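Local coordinates for protein endoglucanase EG-II (Hypocrea jecorina, PDB 3QR3) that hydrolyses internal beta-1,4-glucosidic bonds of cellulose, as an endoglucanase of glycoside hydrolase family 5 built on a TIM barrel, at residues 92-97 and 139-144; 187-192 and 218-223. All coordinates share one frame; numbering follows the deposited sequence.

Interactions 1 and 2 sit at the two ends of the strands of one TIM barrel. Interaction 1, at the N-terminal end, ties the close of helix 80-95 to the turn leading into strand 142-145. In interaction 2 the loop 187-192 forms a single backbone bridge to the C-terminal end of strand 214-219. They lie on opposite sides of the chain's centre, with centres 26 Å apart and nearest atoms about 8 Å apart, yet both reach the same parallel sheet. Interaction 2 adjoins E149, probably the acid/base, and through Y221 also E260, probably the nucleophile of this family 5 enzyme. Each contact carries a sulfate, probably from the crystallisation liquor.

Interaction 1: 92-97 and 139-144. With SO4 (sulfate ion), chain E.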
# COMPACT_ATOMS: atom_id res chain seq x y z
N GLY A 92 -16.39 -0.06 -1.83
CA GLY A 92 -16.49 -1.17 -2.75
C GLY A 92 -15.59 -2.30 -2.29
O GLY A 92 -15.94 -3.48 -2.35
N CYS A 93 -14.41 -1.92 -1.82
CA CYS A 93 -13.45 -2.87 -1.29
C CYS A 93 -13.99 -3.52 -0.01
O CYS A 93 -13.97 -4.74 0.15
CB CYS A 93 -12.13 -2.14 -1.02
SG CYS A 93 -10.93 -3.08 -0.09
N LEU A 94 -14.50 -2.69 0.90
CA LEU A 94 -15.00 -3.19 2.19
C LEU A 94 -16.25 -4.07 2.03
O LEU A 94 -16.47 -4.99 2.80
CB LEU A 94 -15.31 -2.02 3.13
CG LEU A 94 -14.14 -1.16 3.63
CD1 LEU A 94 -14.70 0.04 4.35
CD2 LEU A 94 -13.20 -1.96 4.54
N SER A 95 -17.06 -3.77 1.02
CA SER A 95 -18.30 -4.50 0.77
C SER A 95 -18.06 -5.94 0.38
O SER A 95 -18.95 -6.79 0.50
CB SER A 95 -19.12 -3.81 -0.32
OG SER A 95 -19.66 -2.58 0.15
N LEU A 96 -16.85 -6.21 -0.08
CA LEU A 96 -16.45 -7.55 -0.49
C LEU A 96 -15.89 -8.35 0.68
O LEU A 96 -15.41 -9.47 0.50
CB LEU A 96 -15.41 -7.45 -1.60
CG LEU A 96 -15.96 -6.90 -2.92
CD1 LEU A 96 -14.83 -6.42 -3.81
CD2 LEU A 96 -16.79 -7.97 -3.62
N GLY A 97 -15.93 -7.77 1.88
CA GLY A 97 -15.38 -8.41 3.06
C GLY A 97 -13.86 -8.29 3.18
O GLY A 97 -13.26 -8.81 4.11
N GLN A 139 -15.07 1.56 11.04
CA GLN A 139 -14.86 0.48 10.07
C GLN A 139 -13.52 -0.22 10.30
O GLN A 139 -12.47 0.26 9.86
CB GLN A 139 -14.99 1.01 8.65
CG GLN A 139 -16.34 1.65 8.40
CD GLN A 139 -16.58 2.01 6.94
OE1 GLN A 139 -15.95 2.92 6.40
NE2 GLN A 139 -17.51 1.30 6.31
N SER A 140 -13.56 -1.36 10.99
CA SER A 140 -12.34 -2.00 11.46
C SER A 140 -11.48 -2.63 10.36
O SER A 140 -10.35 -3.04 10.60
CB SER A 140 -12.67 -3.06 12.53
OG SER A 140 -13.30 -4.18 11.93
N ARG A 141 -12.01 -2.71 9.14
CA ARG A 141 -11.25 -3.34 8.06
C ARG A 141 -10.55 -2.32 7.16
O ARG A 141 -9.93 -2.68 6.15
CB ARG A 141 -12.12 -4.31 7.25
CG ARG A 141 -12.38 -5.64 7.96
CD ARG A 141 -13.28 -6.58 7.14
NE ARG A 141 -14.67 -6.16 7.16
CZ ARG A 141 -15.33 -5.69 6.10
NH1 ARG A 141 -14.72 -5.59 4.92
NH2 ARG A 141 -16.61 -5.34 6.22
N VAL A 142 -10.64 -1.05 7.53
CA VAL A 142 -9.83 -0.03 6.89
C VAL A 142 -8.44 -0.08 7.54
O VAL A 142 -8.31 -0.12 8.76
CB VAL A 142 -10.46 1.37 7.03
CG1 VAL A 142 -9.48 2.46 6.60
CG2 VAL A 142 -11.74 1.45 6.22
N TRP A 143 -7.41 -0.10 6.71
CA TRP A 143 -6.04 -0.24 7.18
C TRP A 143 -5.36 1.09 6.84
O TRP A 143 -5.46 1.54 5.70
CB TRP A 143 -5.40 -1.41 6.42
CG TRP A 143 -3.98 -1.72 6.76
CD1 TRP A 143 -2.94 -0.84 6.85
CD2 TRP A 143 -3.43 -3.01 7.03
NE1 TRP A 143 -1.78 -1.51 7.19
CE2 TRP A 143 -2.06 -2.84 7.30
CE3 TRP A 143 -3.98 -4.30 7.09
CZ2 TRP A 143 -1.22 -3.91 7.61
CZ3 TRP A 143 -3.15 -5.36 7.39
CH2 TRP A 143 -1.78 -5.16 7.65
N PHE A 144 -4.72 1.73 7.82
CA PHE A 144 -4.16 3.07 7.61
C PHE A 144 -2.71 3.03 7.09
O PHE A 144 -1.77 2.79 7.85
CB PHE A 144 -4.26 3.92 8.89
CG PHE A 144 -5.68 4.16 9.35
CD1 PHE A 144 -6.41 5.23 8.88
CD2 PHE A 144 -6.28 3.30 10.27
CE1 PHE A 144 -7.72 5.45 9.31
CE2 PHE A 144 -7.57 3.52 10.70
CZ PHE A 144 -8.30 4.58 10.21
S SO4 E . -16.95 -5.39 10.06
O1 SO4 E . -17.67 -5.96 8.92
O2 SO4 E . -17.32 -3.99 10.25
O3 SO4 E . -17.27 -6.12 11.27
O4 SO4 E . -15.52 -5.45 9.79
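The end of helix 80-95, closed by a Schellman motif with G97 at positive phi (79°), comes up against the type I turn from Q139 to V142, the CA atoms of L94 and R141 being 7.0 Å apart. R141 spans the gap. Its CG lies anti to the carbonyl carbon, and a bend at chi3 (-74°) swings the guanidinium to the last helical turn, where NH1 donates to L94 O at 2.8 Å. The bond is nearly straight, lies in the guanidinium plane and meets a lone pair of the carbonyl, which also accepts G97 N from the Schellman turn; NH2 adds only a weak bond to the same oxygen. NH1 gives a further bond to A98 O. R141 NE reaches sulfate O4 at 2.9 Å, and R141 NH2 reaches sulfate O1 at 3.0 Å.

Beside this polar bridge, L94 supplies the apolar half. L94 CD2 rests against R141 CB at 3.7 Å, while L94 CD1 packs on V142 CG2 at 3.8 Å. The same CD1 touches the amide of Q139 at NE2, 3.7 Å away, as the two side chains cross obliquely; Q91 NE2 hydrogen-bonds to Q139 OE1 and fixes the amide that CD1 touches.

A cationic group thus sits against a carbonyl of the last helical turn, where the negative end of the helix dipole would suit it. The bonds to L94 O and A98 O restrain its rotation, and the sulfate indicates that NE and NH2 can accept an anion. R141 so joins the end of helix 80-95 to the turn leading into strand 142-145, at the N-terminal end of the barrel strands.

Interaction 2: 187-192 and 218-223; sequences QSAGAF and VHKYLD. With SO4 (sulfate ion), chain C.
Q187, V218 and H219 bury most of the surface where the loop 187-192 runs beside the end of strand 214-219. H219 provides both backbone bonds, in the pattern of a single parallel bridge centred on S188. Its N donates to Q187 O at 2.8 Å, almost straight (171°) although the donor stands above the carbonyl plane, and its O receives A189 N at 2.9 Å, nearly along the C=O axis.

Q187 also lies over one face of the H219 imidazole. Its CB sits 4.2 Å from the ring centroid in a CH-pi contact, and the extended chain beyond carries OE1 to 3.2 Å above the ring plane, near the rim. Amide and ring planes are 40° apart, and OE1 makes no hydrogen bond to NE2. The amide is held by other partners instead: OE1 accepts from E149 N, and NE2 donates to D217 O. H219 ND1 meets E149 OE2, so Q187 holds the backbone N of E149 and H219 its carboxylate.

V218 carries the apolar part of the contact. Its CG1 stands over one face of the F192 ring, 4.2 Å from the centroid, and its CB packs on A189 CB at 3.9 Å, with helix 238-251 covering A189 and F192.

Further along, S188 OG closes an ST turn by accepting from G190 N, and donates to sulfate O1 in a hydrogen bond modelled very short, 2.4 Å; the ion is probably from the crystallisation liquor. K220 passes its CD alongside this hydroxyl on the way to N237.

The C-terminal strand ends of a TIM barrel carry the active site; here H219 and Y221, which bonds E260, stand beside the two probable catalytic glutamates, as in family 5.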
# COMPACT_ATOMS: atom_id res chain seq x y z
N GLN A 187 10.89 2.25 1.41
CA GLN A 187 10.28 1.11 2.11
C GLN A 187 10.90 -0.24 1.78
O GLN A 187 10.31 -1.28 2.07
CB GLN A 187 8.79 1.05 1.81
CG GLN A 187 7.96 2.06 2.59
CD GLN A 187 6.48 1.86 2.35
OE1 GLN A 187 5.89 2.50 1.48
NE2 GLN A 187 5.87 0.93 3.09
N SER A 188 12.09 -0.26 1.19
CA SER A 188 12.68 -1.54 0.81
C SER A 188 12.84 -2.51 1.97
O SER A 188 13.42 -2.18 3.01
CB SER A 188 14.03 -1.35 0.12
OG SER A 188 14.62 -2.62 -0.09
N ALA A 189 12.33 -3.72 1.77
CA ALA A 189 12.47 -4.78 2.76
C ALA A 189 13.95 -5.12 2.97
O ALA A 189 14.34 -5.56 4.04
CB ALA A 189 11.68 -6.03 2.32
N GLY A 190 14.76 -4.92 1.94
CA GLY A 190 16.18 -5.22 2.02
C GLY A 190 16.97 -4.27 2.91
O GLY A 190 17.98 -4.66 3.51
N ALA A 191 16.52 -3.03 3.02
CA ALA A 191 17.25 -2.01 3.77
C ALA A 191 16.58 -1.69 5.11
O ALA A 191 17.09 -0.89 5.89
CB ALA A 191 17.37 -0.73 2.95
N PHE A 192 15.44 -2.33 5.36
CA PHE A 192 14.58 -1.95 6.48
C PHE A 192 15.30 -1.99 7.83
O PHE A 192 15.14 -1.10 8.66
CB PHE A 192 13.32 -2.81 6.50
CG PHE A 192 12.32 -2.41 7.54
CD1 PHE A 192 11.64 -1.21 7.44
CD2 PHE A 192 12.05 -3.23 8.62
CE1 PHE A 192 10.72 -0.83 8.40
CE2 PHE A 192 11.13 -2.87 9.58
CZ PHE A 192 10.46 -1.67 9.47
N VAL A 218 6.56 -2.93 4.33
CA VAL A 218 7.70 -2.93 3.41
C VAL A 218 7.29 -3.16 1.96
O VAL A 218 6.20 -3.65 1.69
CB VAL A 218 8.76 -3.98 3.79
CG1 VAL A 218 9.43 -3.61 5.13
CG2 VAL A 218 8.16 -5.37 3.85
N HIS A 219 8.19 -2.77 1.04
CA HIS A 219 8.05 -2.99 -0.39
C HIS A 219 9.26 -3.77 -0.88
O HIS A 219 10.34 -3.66 -0.31
CB HIS A 219 8.03 -1.65 -1.12
CG HIS A 219 6.77 -0.87 -0.92
ND1 HIS A 219 6.44 0.22 -1.70
CD2 HIS A 219 5.75 -1.03 -0.04
CE1 HIS A 219 5.28 0.71 -1.31
NE2 HIS A 219 4.83 -0.04 -0.30
N LYS A 220 9.11 -4.54 -1.95
CA LYS A 220 10.27 -5.17 -2.56
C LYS A 220 9.94 -5.62 -3.97
O LYS A 220 8.95 -6.32 -4.20
CB LYS A 220 10.76 -6.37 -1.74
CG LYS A 220 12.22 -6.75 -2.01
CD LYS A 220 13.18 -5.60 -1.69
CE LYS A 220 14.63 -5.96 -2.00
NZ LYS A 220 14.86 -6.21 -3.47
N TYR A 221 10.79 -5.22 -4.92
CA TYR A 221 10.65 -5.66 -6.30
C TYR A 221 11.70 -6.70 -6.65
O TYR A 221 12.59 -7.00 -5.85
CB TYR A 221 10.66 -4.45 -7.27
CG TYR A 221 9.37 -3.69 -7.13
CD1 TYR A 221 8.21 -4.15 -7.73
CD2 TYR A 221 9.29 -2.55 -6.35
CE1 TYR A 221 7.01 -3.47 -7.59
CE2 TYR A 221 8.10 -1.87 -6.20
CZ TYR A 221 6.97 -2.34 -6.82
OH TYR A 221 5.78 -1.67 -6.67
N LEU A 222 11.57 -7.28 -7.84
CA LEU A 222 12.34 -8.47 -8.16
C LEU A 222 13.28 -8.26 -9.33
O LEU A 222 13.99 -9.18 -9.73
CB LEU A 222 11.42 -9.67 -8.41
CG LEU A 222 10.75 -10.30 -7.18
CD1 LEU A 222 9.73 -9.36 -6.52
CD2 LEU A 222 10.08 -11.62 -7.55
N ASP A 223 13.30 -7.05 -9.88
CA ASP A 223 14.22 -6.75 -10.97
C ASP A 223 15.59 -6.34 -10.45
O ASP A 223 15.79 -6.16 -9.25
CB ASP A 223 13.63 -5.74 -11.96
CG ASP A 223 13.21 -4.43 -11.31
OD1 ASP A 223 13.17 -4.36 -10.06
OD2 ASP A 223 12.91 -3.47 -12.06
S SO4 C . 18.00 -3.27 -0.89
O1 SO4 C . 16.95 -2.33 -0.52
O2 SO4 C . 19.07 -3.24 0.10
O3 SO4 C . 17.43 -4.62 -0.94
O4 SO4 C . 18.51 -2.90 -2.21